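Local structure of class B carbapenemase GOB-18 (Elizabethkingia meningoseptica, 5K0W) at residues I57-G62 against I160-I165; K89-L94 against Q108-E113; K207-V212 against K277-K282; K230-D235 against Q266-N271. The protein is a class B3 metallo-beta-lactamase that probably hydrolyses beta-lactam antibiotics, carbapenems among them, at a site holding two zinc ions. One frame throughout, in Å; residues are numbered along the deposited sequence.

Contact 1 of 4, residues I57-G62 against I160-I165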
# COMPACT_ATOMS: atom_id res chain seq x y z
N ILE A 57 -8.53 -8.00 -4.67
CA ILE A 57 -8.42 -9.45 -4.71
C ILE A 57 -9.84 -9.99 -4.62
O ILE A 57 -10.52 -9.80 -3.61
CB ILE A 57 -7.45 -10.04 -3.65
CG1 ILE A 57 -6.03 -9.51 -3.86
CG2 ILE A 57 -7.47 -11.57 -3.69
CD1 ILE A 57 -5.11 -9.63 -2.66
N VAL A 58 -10.29 -10.62 -5.70
CA VAL A 58 -11.63 -11.17 -5.82
C VAL A 58 -11.64 -12.63 -5.39
O VAL A 58 -10.90 -13.43 -5.94
CB VAL A 58 -12.13 -10.99 -7.28
CG1 VAL A 58 -13.56 -11.49 -7.44
CG2 VAL A 58 -12.01 -9.54 -7.73
N THR A 59 -12.46 -12.98 -4.37
CA THR A 59 -12.59 -14.37 -3.93
C THR A 59 -14.04 -14.83 -4.05
O THR A 59 -14.97 -14.03 -4.24
CB THR A 59 -12.12 -14.62 -2.49
OG1 THR A 59 -13.24 -14.45 -1.62
CG2 THR A 59 -10.90 -13.78 -2.06
N ASP A 60 -14.22 -16.14 -3.85
CA ASP A 60 -15.48 -16.89 -3.86
C ASP A 60 -16.42 -16.45 -2.72
O ASP A 60 -17.64 -16.51 -2.87
CB ASP A 60 -15.22 -18.43 -3.82
CG ASP A 60 -14.08 -18.98 -2.91
OD1 ASP A 60 -12.95 -18.43 -2.96
OD2 ASP A 60 -14.31 -20.00 -2.22
N LYS A 61 -15.83 -16.03 -1.58
CA LYS A 61 -16.48 -15.61 -0.34
C LYS A 61 -16.43 -14.09 -0.09
O LYS A 61 -16.75 -13.65 1.02
CB LYS A 61 -15.86 -16.34 0.88
CG LYS A 61 -15.57 -17.83 0.69
CD LYS A 61 -16.77 -18.73 0.92
CE LYS A 61 -16.42 -20.16 0.58
NZ LYS A 61 -17.62 -20.99 0.30
N GLY A 62 -16.05 -13.31 -1.12
CA GLY A 62 -15.95 -11.85 -1.02
C GLY A 62 -14.66 -11.26 -1.54
O GLY A 62 -13.82 -11.97 -2.09
N ILE A 160 -3.98 -13.61 6.68
CA ILE A 160 -5.32 -13.06 6.44
C ILE A 160 -5.96 -14.02 5.43
O ILE A 160 -5.38 -14.26 4.35
CB ILE A 160 -5.32 -11.59 5.90
CG1 ILE A 160 -4.47 -10.62 6.77
CG2 ILE A 160 -6.75 -11.05 5.71
CD1 ILE A 160 -3.14 -10.21 6.13
N LYS A 161 -7.10 -14.60 5.79
CA LYS A 161 -7.76 -15.59 4.93
C LYS A 161 -9.18 -15.20 4.55
O LYS A 161 -9.94 -14.71 5.38
CB LYS A 161 -7.70 -16.98 5.57
CG LYS A 161 -6.29 -17.42 6.02
CD LYS A 161 -6.27 -18.82 6.61
CE LYS A 161 -5.63 -19.83 5.68
NZ LYS A 161 -4.25 -20.19 6.10
N LEU A 162 -9.54 -15.42 3.28
CA LEU A 162 -10.86 -15.15 2.70
C LEU A 162 -10.93 -16.06 1.48
O LEU A 162 -10.11 -15.92 0.57
CB LEU A 162 -11.01 -13.65 2.31
CG LEU A 162 -12.41 -13.16 1.92
CD1 LEU A 162 -13.30 -13.03 3.13
CD2 LEU A 162 -12.34 -11.85 1.19
N GLY A 163 -11.81 -17.05 1.53
CA GLY A 163 -11.88 -18.06 0.48
C GLY A 163 -10.62 -18.90 0.48
O GLY A 163 -10.06 -19.18 1.55
N ASN A 164 -10.12 -19.26 -0.71
CA ASN A 164 -8.89 -20.05 -0.87
C ASN A 164 -7.64 -19.17 -0.78
O ASN A 164 -6.54 -19.69 -0.55
CB ASN A 164 -8.89 -20.82 -2.19
CG ASN A 164 -10.16 -21.57 -2.49
OD1 ASN A 164 -10.82 -21.31 -3.49
ND2 ASN A 164 -10.51 -22.54 -1.65
N ILE A 165 -7.82 -17.84 -0.95
CA ILE A 165 -6.78 -16.81 -0.87
C ILE A 165 -6.28 -16.67 0.57
O ILE A 165 -7.08 -16.61 1.50
CB ILE A 165 -7.35 -15.47 -1.44
CG1 ILE A 165 -7.25 -15.40 -2.98
CG2 ILE A 165 -6.77 -14.21 -0.76
CD1 ILE A 165 -5.81 -15.10 -3.61
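Two tight beta-hairpins, one from each sheet of the metallo-beta-lactamase sandwich, meet at their tips here. A type I turn from Thr59 to Gly62 joins strands 55-59 and 62-66, and a type II' turn from Leu162 to Ile165 joins strands 159-162 and 165-171. Thr59 organises the first tip from within. Its OG1 bonds to Gly62 O at 2.6 Å, on a lone pair in the carbonyl plane, and accepts a bond from Lys61 N at 3.0 Å to make an ST turn. Because Thr59 N also donates to Gly62 O, that carbonyl is held by two bonds from the same residue. With CG2 anti to the carbonyl carbon, Thr59 turns its methyl to the other hairpin, where CG2 lies 3.5 Å from Leu162 O. Leu162 crosses Thr59 at about a right angle; its CG is anti to the backbone N (chi1 -169°), and CD2 comes 3.6 Å from Gly62 O. Deeper in, Ile57 has CG2 anti to its own N and sets this methyl 3.9 Å from CG1 of Ile165. Phe184 and Ile64 add to that apolar patch. Toward solvent, Asp60 OD1 and Lys61 CG both approach the bare CA of Gly163, which occupies the turn at a positive phi of 66°, with Lys61 CG 3.7 Å from that CA. The tips meet by van der Waals contact, chiefly of Thr59 with Leu162 and Ile57 with Ile165. Hairpin turns from two stacked sheets packing on each other fit the alpha-beta/beta-alpha sandwich of the metallo-beta-lactamase superfamily.

Contact 2 of 4, residues K89-L94 against Q108-E113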
# COMPACT_ATOMS: atom_id res chain seq x y z
N LYS A 89 -19.44 -3.40 -2.64
CA LYS A 89 -20.23 -3.76 -1.45
C LYS A 89 -19.89 -5.17 -0.94
O LYS A 89 -20.34 -5.57 0.13
CB LYS A 89 -21.74 -3.64 -1.76
CG LYS A 89 -22.21 -2.26 -2.22
CD LYS A 89 -22.69 -1.37 -1.09
CE LYS A 89 -23.73 -0.39 -1.60
NZ LYS A 89 -24.08 0.63 -0.58
N ASP A 90 -19.08 -5.91 -1.73
CA ASP A 90 -18.59 -7.25 -1.44
C ASP A 90 -17.17 -7.25 -0.90
O ASP A 90 -16.59 -8.32 -0.72
CB ASP A 90 -18.73 -8.15 -2.67
CG ASP A 90 -20.16 -8.42 -3.11
OD1 ASP A 90 -21.06 -8.44 -2.23
OD2 ASP A 90 -20.36 -8.68 -4.32
N ILE A 91 -16.60 -6.05 -0.64
CA ILE A 91 -15.28 -5.94 -0.02
C ILE A 91 -15.50 -6.36 1.44
O ILE A 91 -16.28 -5.73 2.16
CB ILE A 91 -14.64 -4.53 -0.13
CG1 ILE A 91 -14.39 -4.14 -1.61
CG2 ILE A 91 -13.33 -4.47 0.70
CD1 ILE A 91 -14.20 -2.61 -1.84
N LYS A 92 -14.89 -7.47 1.82
CA LYS A 92 -15.01 -8.03 3.16
C LYS A 92 -13.88 -7.58 4.07
O LYS A 92 -14.09 -7.51 5.29
CB LYS A 92 -15.10 -9.57 3.09
CG LYS A 92 -16.51 -10.10 3.30
CD LYS A 92 -17.40 -9.99 2.09
CE LYS A 92 -18.73 -10.69 2.29
NZ LYS A 92 -19.54 -10.73 1.04
N ILE A 93 -12.67 -7.29 3.49
CA ILE A 93 -11.46 -6.87 4.22
C ILE A 93 -10.75 -5.68 3.57
O ILE A 93 -10.53 -5.65 2.36
CB ILE A 93 -10.49 -8.07 4.44
CG1 ILE A 93 -11.17 -9.25 5.19
CG2 ILE A 93 -9.21 -7.64 5.20
CD1 ILE A 93 -10.59 -10.59 4.89
N LEU A 94 -10.34 -4.72 4.39
CA LEU A 94 -9.56 -3.56 3.96
C LEU A 94 -8.14 -3.68 4.53
O LEU A 94 -7.99 -3.92 5.73
CB LEU A 94 -10.24 -2.25 4.43
CG LEU A 94 -11.55 -1.90 3.72
CD1 LEU A 94 -12.46 -1.08 4.60
CD2 LEU A 94 -11.28 -1.20 2.39
N GLN A 108 -12.07 5.38 5.54
CA GLN A 108 -13.27 5.56 6.35
C GLN A 108 -14.51 5.49 5.46
O GLN A 108 -15.48 4.83 5.83
CB GLN A 108 -13.24 6.86 7.16
CG GLN A 108 -14.38 6.98 8.18
CD GLN A 108 -14.43 5.86 9.19
OE1 GLN A 108 -13.51 5.07 9.32
NE2 GLN A 108 -15.52 5.74 9.91
N ASP A 109 -14.44 6.14 4.28
CA ASP A 109 -15.50 6.17 3.27
C ASP A 109 -15.87 4.74 2.89
O ASP A 109 -17.05 4.40 2.86
CB ASP A 109 -15.04 6.99 2.04
CG ASP A 109 -14.74 8.47 2.30
OD1 ASP A 109 -15.25 9.02 3.31
OD2 ASP A 109 -14.06 9.10 1.45
N PHE A 110 -14.84 3.87 2.69
CA PHE A 110 -15.03 2.45 2.38
C PHE A 110 -15.60 1.68 3.57
O PHE A 110 -16.58 0.94 3.39
CB PHE A 110 -13.74 1.80 1.88
CG PHE A 110 -13.59 1.88 0.38
CD1 PHE A 110 -14.40 1.11 -0.46
CD2 PHE A 110 -12.67 2.74 -0.19
CE1 PHE A 110 -14.30 1.22 -1.85
CE2 PHE A 110 -12.56 2.84 -1.59
CZ PHE A 110 -13.38 2.08 -2.41
N LYS A 111 -15.02 1.86 4.77
CA LYS A 111 -15.47 1.17 5.99
C LYS A 111 -16.95 1.40 6.31
O LYS A 111 -17.64 0.43 6.64
CB LYS A 111 -14.59 1.48 7.20
CG LYS A 111 -14.48 0.30 8.15
CD LYS A 111 -13.91 0.73 9.49
CE LYS A 111 -14.32 -0.20 10.60
NZ LYS A 111 -13.98 0.36 11.93
N THR A 112 -17.44 2.65 6.16
CA THR A 112 -18.84 3.00 6.44
C THR A 112 -19.80 2.49 5.35
O THR A 112 -20.84 1.91 5.68
CB THR A 112 -19.06 4.51 6.79
OG1 THR A 112 -18.86 5.35 5.66
CG2 THR A 112 -18.20 4.98 7.95
N GLU A 113 -19.46 2.70 4.08
CA GLU A 113 -20.31 2.32 2.95
C GLU A 113 -20.41 0.82 2.67
O GLU A 113 -21.38 0.41 2.01
CB GLU A 113 -19.92 3.08 1.68
CG GLU A 113 -20.75 4.33 1.46
CD GLU A 113 -20.49 5.10 0.18
OE1 GLU A 113 -20.43 4.47 -0.90
OE2 GLU A 113 -20.38 6.34 0.26
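Leu94, Phe110 and, more peripherally, Glu113 give up the most surface where helix 107-114 covers strand 91-95. Strand, helix and the parallel neighbouring strand 117-121 form a beta-alpha-beta crossover, and the connection from strand to helix carries four zinc ligands, Gln98, His100, Asp102 and His103. The axes of 91-94 and 108-113 come within 9.9 Å and run roughly antiparallel, at 143°. Leu94 has the most surface buried. With CG anti to the carbonyl carbon, its fork points at the helix, and both methyls touch it: CD2 meets Phe110 CB at 3.9 Å, while CD1 lies the same distance from Lys111 N and so rests against the helix backbone. Phe110 meets Leu94 at about a right angle and reaches along the strand toward its start, where Ile91 CD1 approaches ring atom CE1 to 3.8 Å, obliquely to the ring plane. Leu65 of the adjacent strand and Ile77 of helix 73-83 also border this phenyl group, and Phe74 meets it edge-to-face, so the ring belongs to a small apolar core between two helices and the sheet. Lys111 contributes mainly backbone and CB; its amine leaves to bond Thr149 O. Near the helix end, Glu113 is engaged through OE1 in a salt bridge with Lys78. Lys89, its chain bent at chi2 (-93°), reaches across to that helix end without pairing with the carboxylate: NZ stops 5.3 Å from Glu113 OE1 and 3.7 Å from Glu113 O.

Contact 3 of 4, residues K207-V212 against K277-K282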
# COMPACT_ATOMS: atom_id res chain seq x y z
N LYS A 207 15.93 15.65 8.00
CA LYS A 207 16.83 15.71 9.15
C LYS A 207 17.44 14.33 9.54
O LYS A 207 16.94 13.29 9.11
CB LYS A 207 16.12 16.37 10.35
CG LYS A 207 14.94 15.59 10.92
CD LYS A 207 14.31 16.29 12.12
CE LYS A 207 13.35 15.38 12.86
NZ LYS A 207 12.96 15.92 14.18
N LYS A 208 18.52 14.34 10.36
CA LYS A 208 19.25 13.16 10.86
C LYS A 208 18.35 12.27 11.69
O LYS A 208 17.58 12.79 12.49
CB LYS A 208 20.47 13.60 11.71
CG LYS A 208 21.53 14.35 10.92
CD LYS A 208 22.68 14.87 11.78
CE LYS A 208 23.64 15.69 10.93
NZ LYS A 208 24.87 16.05 11.68
N PHE A 209 18.45 10.94 11.51
CA PHE A 209 17.60 9.96 12.24
C PHE A 209 17.63 10.14 13.76
O PHE A 209 16.64 9.88 14.45
CB PHE A 209 17.90 8.50 11.84
CG PHE A 209 17.54 8.09 10.42
CD1 PHE A 209 16.36 8.53 9.82
CD2 PHE A 209 18.36 7.24 9.70
CE1 PHE A 209 16.04 8.17 8.51
CE2 PHE A 209 18.04 6.88 8.38
CZ PHE A 209 16.88 7.34 7.81
N SER A 210 18.77 10.63 14.27
CA SER A 210 19.01 10.90 15.69
C SER A 210 18.13 12.06 16.18
O SER A 210 17.77 12.09 17.37
CB SER A 210 20.48 11.21 15.93
OG SER A 210 20.92 12.27 15.09
N GLU A 211 17.78 13.00 15.27
CA GLU A 211 16.92 14.14 15.58
C GLU A 211 15.45 13.68 15.67
O GLU A 211 14.66 14.31 16.37
CB GLU A 211 17.04 15.24 14.52
CG GLU A 211 18.39 15.93 14.38
CD GLU A 211 18.41 16.94 13.24
OE1 GLU A 211 19.22 16.77 12.30
OE2 GLU A 211 17.59 17.88 13.28
N VAL A 212 15.07 12.62 14.92
CA VAL A 212 13.70 12.08 14.85
C VAL A 212 13.36 11.35 16.15
O VAL A 212 13.31 10.12 16.19
CB VAL A 212 13.46 11.20 13.59
CG1 VAL A 212 11.97 11.03 13.32
CG2 VAL A 212 14.14 11.77 12.36
N LYS A 277 21.39 2.13 -0.77
CA LYS A 277 22.53 3.01 -1.10
C LYS A 277 22.30 4.42 -0.55
O LYS A 277 23.18 4.96 0.12
CB LYS A 277 22.78 3.07 -2.62
CG LYS A 277 23.88 2.14 -3.10
CD LYS A 277 23.80 1.88 -4.60
CE LYS A 277 25.09 1.27 -5.09
NZ LYS A 277 24.94 0.58 -6.40
N SER A 278 21.10 4.99 -0.78
CA SER A 278 20.79 6.32 -0.25
C SER A 278 20.52 6.28 1.26
O SER A 278 20.89 7.23 1.96
CB SER A 278 19.70 7.04 -1.04
OG SER A 278 18.50 6.30 -1.06
N TYR A 279 19.98 5.15 1.78
CA TYR A 279 19.73 4.98 3.21
C TYR A 279 21.06 5.04 3.99
O TYR A 279 21.15 5.77 4.98
CB TYR A 279 18.96 3.68 3.51
CG TYR A 279 19.07 3.24 4.95
CD1 TYR A 279 18.44 3.94 5.98
CD2 TYR A 279 19.84 2.13 5.30
CE1 TYR A 279 18.58 3.57 7.31
CE2 TYR A 279 19.98 1.74 6.63
CZ TYR A 279 19.35 2.46 7.63
OH TYR A 279 19.49 2.07 8.94
N LEU A 280 22.07 4.28 3.51
CA LEU A 280 23.40 4.24 4.11
C LEU A 280 24.09 5.57 3.95
O LEU A 280 24.76 6.00 4.90
CB LEU A 280 24.27 3.10 3.54
CG LEU A 280 23.81 1.68 3.83
CD1 LEU A 280 24.27 0.71 2.74
CD2 LEU A 280 24.24 1.22 5.23
N ASN A 281 23.91 6.25 2.80
CA ASN A 281 24.53 7.55 2.58
C ASN A 281 23.98 8.58 3.55
O ASN A 281 24.71 9.49 3.97
CB ASN A 281 24.36 8.01 1.14
CG ASN A 281 25.59 8.70 0.65
OD1 ASN A 281 26.60 8.07 0.36
ND2 ASN A 281 25.53 10.02 0.60
N LYS A 282 22.71 8.41 3.96
CA LYS A 282 22.06 9.28 4.95
C LYS A 282 22.65 9.02 6.36
O LYS A 282 22.99 9.98 7.06
CB LYS A 282 20.52 9.10 4.92
CG LYS A 282 19.80 9.88 6.00
CD LYS A 282 18.41 10.30 5.60
CE LYS A 282 17.71 11.08 6.69
NZ LYS A 282 18.23 12.46 6.83
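One hydrogen bond links the loop to the helix. Lys282 NZ donates to the carbonyl O of Lys207 at 2.7 Å, coming from well above the carbonyl plane, with a C=O...donor angle of 111°. The lysine starts with CG anti to the backbone N, runs nearly extended and bends at chi4 (74°), which turns the amine onto the carbonyl. The same chain makes a CH-pi contact: CE lies over one face of Phe209, 4.2 Å from the ring centroid and displaced from the ring centre. NZ is farther from that ring, so any cation-pi attraction is weak at best. These residues tie the loop between strand 192-198 and helix 218-230 to the long helix 265-284 near the C terminus, with the side chain of Phe209 about 14 Å from a bound zinc. The remaining contact is aromatic. Phe209 and Tyr279 touch by their borders without stacking, with CE2 of Phe209 3.5 Å from CE1 of Tyr279 and the planes 34° apart. Phe209 also packs on Ile218 and Gln219 at the start of helix 218-230, while Tyr279 meets Phe226 of that helix and makes a weak hydrogen bond from OH to Gln219 O.

Contact 4 of 4, residues K230-D235 against Q266-N271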
# COMPACT_ATOMS: atom_id res chain seq x y z
N LYS A 230 15.45 -8.08 0.66
CA LYS A 230 16.42 -8.65 -0.30
C LYS A 230 16.32 -10.18 -0.38
O LYS A 230 16.75 -10.76 -1.38
CB LYS A 230 17.86 -8.27 0.11
CG LYS A 230 18.32 -6.89 -0.37
CD LYS A 230 19.56 -6.39 0.39
CE LYS A 230 20.89 -6.87 -0.15
NZ LYS A 230 22.04 -6.39 0.67
N LYS A 231 15.76 -10.83 0.67
CA LYS A 231 15.63 -12.29 0.79
C LYS A 231 14.24 -12.84 0.43
O LYS A 231 13.97 -14.03 0.66
CB LYS A 231 16.08 -12.82 2.18
CG LYS A 231 17.09 -11.98 2.96
CD LYS A 231 18.27 -12.77 3.57
CE LYS A 231 18.00 -13.35 4.94
NZ LYS A 231 17.58 -14.78 4.87
N LEU A 232 13.36 -12.00 -0.15
CA LEU A 232 12.01 -12.41 -0.52
C LEU A 232 12.00 -13.19 -1.84
O LEU A 232 12.78 -12.88 -2.76
CB LEU A 232 11.03 -11.20 -0.61
CG LEU A 232 10.75 -10.43 0.70
CD1 LEU A 232 10.03 -9.12 0.42
CD2 LEU A 232 9.95 -11.27 1.70
N ASP A 233 11.11 -14.21 -1.91
CA ASP A 233 10.89 -15.04 -3.11
C ASP A 233 9.46 -14.80 -3.60
O ASP A 233 8.49 -14.93 -2.83
CB ASP A 233 11.11 -16.54 -2.87
CG ASP A 233 12.28 -16.94 -2.03
OD1 ASP A 233 13.43 -16.68 -2.45
OD2 ASP A 233 12.06 -17.54 -0.95
N PHE A 234 9.32 -14.43 -4.88
CA PHE A 234 8.03 -14.08 -5.50
C PHE A 234 8.12 -14.26 -7.01
O PHE A 234 9.22 -14.28 -7.56
CB PHE A 234 7.67 -12.59 -5.19
CG PHE A 234 8.71 -11.58 -5.63
CD1 PHE A 234 8.66 -11.02 -6.90
CD2 PHE A 234 9.73 -11.20 -4.77
CE1 PHE A 234 9.64 -10.13 -7.33
CE2 PHE A 234 10.70 -10.28 -5.19
CZ PHE A 234 10.64 -9.75 -6.46
N ASP A 235 6.98 -14.33 -7.69
CA ASP A 235 6.94 -14.43 -9.15
C ASP A 235 6.66 -13.06 -9.71
O ASP A 235 7.35 -12.62 -10.63
CB ASP A 235 5.86 -15.43 -9.61
CG ASP A 235 6.22 -16.88 -9.27
OD1 ASP A 235 7.40 -17.25 -9.43
OD2 ASP A 235 5.30 -17.64 -8.86
N GLN A 266 14.62 -8.54 -11.31
CA GLN A 266 15.86 -7.77 -11.21
C GLN A 266 15.67 -6.28 -10.98
O GLN A 266 16.49 -5.68 -10.29
CB GLN A 266 16.86 -8.09 -12.33
CG GLN A 266 17.60 -9.43 -12.14
CD GLN A 266 18.03 -9.71 -10.70
OE1 GLN A 266 18.84 -8.99 -10.11
NE2 GLN A 266 17.48 -10.77 -10.11
N SER A 267 14.55 -5.71 -11.47
CA SER A 267 14.19 -4.30 -11.25
C SER A 267 13.78 -4.05 -9.79
O SER A 267 14.02 -2.96 -9.27
CB SER A 267 13.08 -3.86 -12.19
OG SER A 267 12.83 -2.48 -12.00
N TYR A 268 13.16 -5.05 -9.13
CA TYR A 268 12.79 -4.95 -7.72
C TYR A 268 14.07 -4.86 -6.90
O TYR A 268 14.14 -4.01 -6.02
CB TYR A 268 11.95 -6.16 -7.27
CG TYR A 268 11.89 -6.32 -5.77
CD1 TYR A 268 11.10 -5.47 -5.00
CD2 TYR A 268 12.65 -7.28 -5.12
CE1 TYR A 268 11.05 -5.60 -3.62
CE2 TYR A 268 12.62 -7.41 -3.73
CZ TYR A 268 11.80 -6.57 -2.99
OH TYR A 268 11.76 -6.69 -1.62
N PHE A 269 15.07 -5.71 -7.19
CA PHE A 269 16.34 -5.71 -6.47
C PHE A 269 17.21 -4.49 -6.75
O PHE A 269 17.89 -4.01 -5.84
CB PHE A 269 17.09 -7.03 -6.65
CG PHE A 269 16.32 -8.21 -6.10
CD1 PHE A 269 16.18 -8.38 -4.72
CD2 PHE A 269 15.71 -9.12 -6.94
CE1 PHE A 269 15.46 -9.46 -4.20
CE2 PHE A 269 14.97 -10.20 -6.42
CZ PHE A 269 14.85 -10.35 -5.05
N GLN A 270 17.15 -3.96 -7.98
CA GLN A 270 17.90 -2.76 -8.36
C GLN A 270 17.36 -1.54 -7.61
O GLN A 270 18.15 -0.80 -7.03
CB GLN A 270 17.88 -2.55 -9.88
CG GLN A 270 18.94 -3.42 -10.57
CD GLN A 270 18.80 -3.49 -12.07
OE1 GLN A 270 17.79 -3.98 -12.61
NE2 GLN A 270 19.85 -3.08 -12.76
N ASN A 271 16.02 -1.38 -7.56
CA ASN A 271 15.34 -0.29 -6.85
C ASN A 271 15.56 -0.42 -5.36
O ASN A 271 15.77 0.60 -4.71
CB ASN A 271 13.83 -0.29 -7.13
CG ASN A 271 13.45 0.11 -8.52
OD1 ASN A 271 14.06 1.01 -9.12
ND2 ASN A 271 12.43 -0.53 -9.06
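The loop from helix 218-230 into strand 236-239 packs against a pair of neighbouring aromatic residues on helix 265-284, forming an aromatic cluster. Its main feature is a T-shaped stack: the edge of Phe234 points at the face of Tyr268, centroids 5.0 Å apart and planes at 85°. Phe234 takes the crowded first torsion, CG between the backbone N and the carbonyl carbon (chi1 57°), and brings CZ to 3.5 Å from Tyr268 CD2. Tyr268, with CG anti to its N, in turn sets CD2 over the centre of the Phe269 ring, 3.5 Å above its plane, so that the three rings touch one another, Phe234 CE2 also lying 4.2 Å from Phe269 CZ. Phe269 also meets the loop backbone. Leu232 O lies at its edge in the ring plane, 4.0 Å from CZ, where the ring hydrogens may offer it a weak attraction; Lys230 O, oblique to the ring, is 3.4 Å from CE1. The Leu232 side chain crosses Tyr268 at about a right angle, with CD1 3.6 Å from Tyr268 OH. The hydroxyl is bonded to Met229 O, in the last turn of helix 218-230. Leu196 of strand 192-198 touches Leu232, Phe234 and Tyr268, and Trp237 of strand 236-239 meets the tyrosine ring, which places the cluster between the C-terminal helix, the end of helix 218-230 and the edge of the five-stranded sheet.

Overall arrangement
Along the chain, contact 2 is nested within the loop closed by contact 1, and contact 4 within that of contact 3; the second pair follows the first. Contacts 1 and 2 lie 15 Å apart between centres and touch through Lys92 and Ile93, sharing the seven-stranded sheet. The centres of contacts 3 and 4 are about 23 Å apart, without touching, but both use helix 265-284. Contacts 1 and 3, about 40 Å apart between centres, lie on opposite sides of the chain's centre. Contact 1 joins the two sheets at hairpin ends, contact 2 fixes a helix on one sheet, contact 4 sets helix 265-284 beside the five-stranded sheet, and contact 3 ties its far end to the loop before helix 218-230.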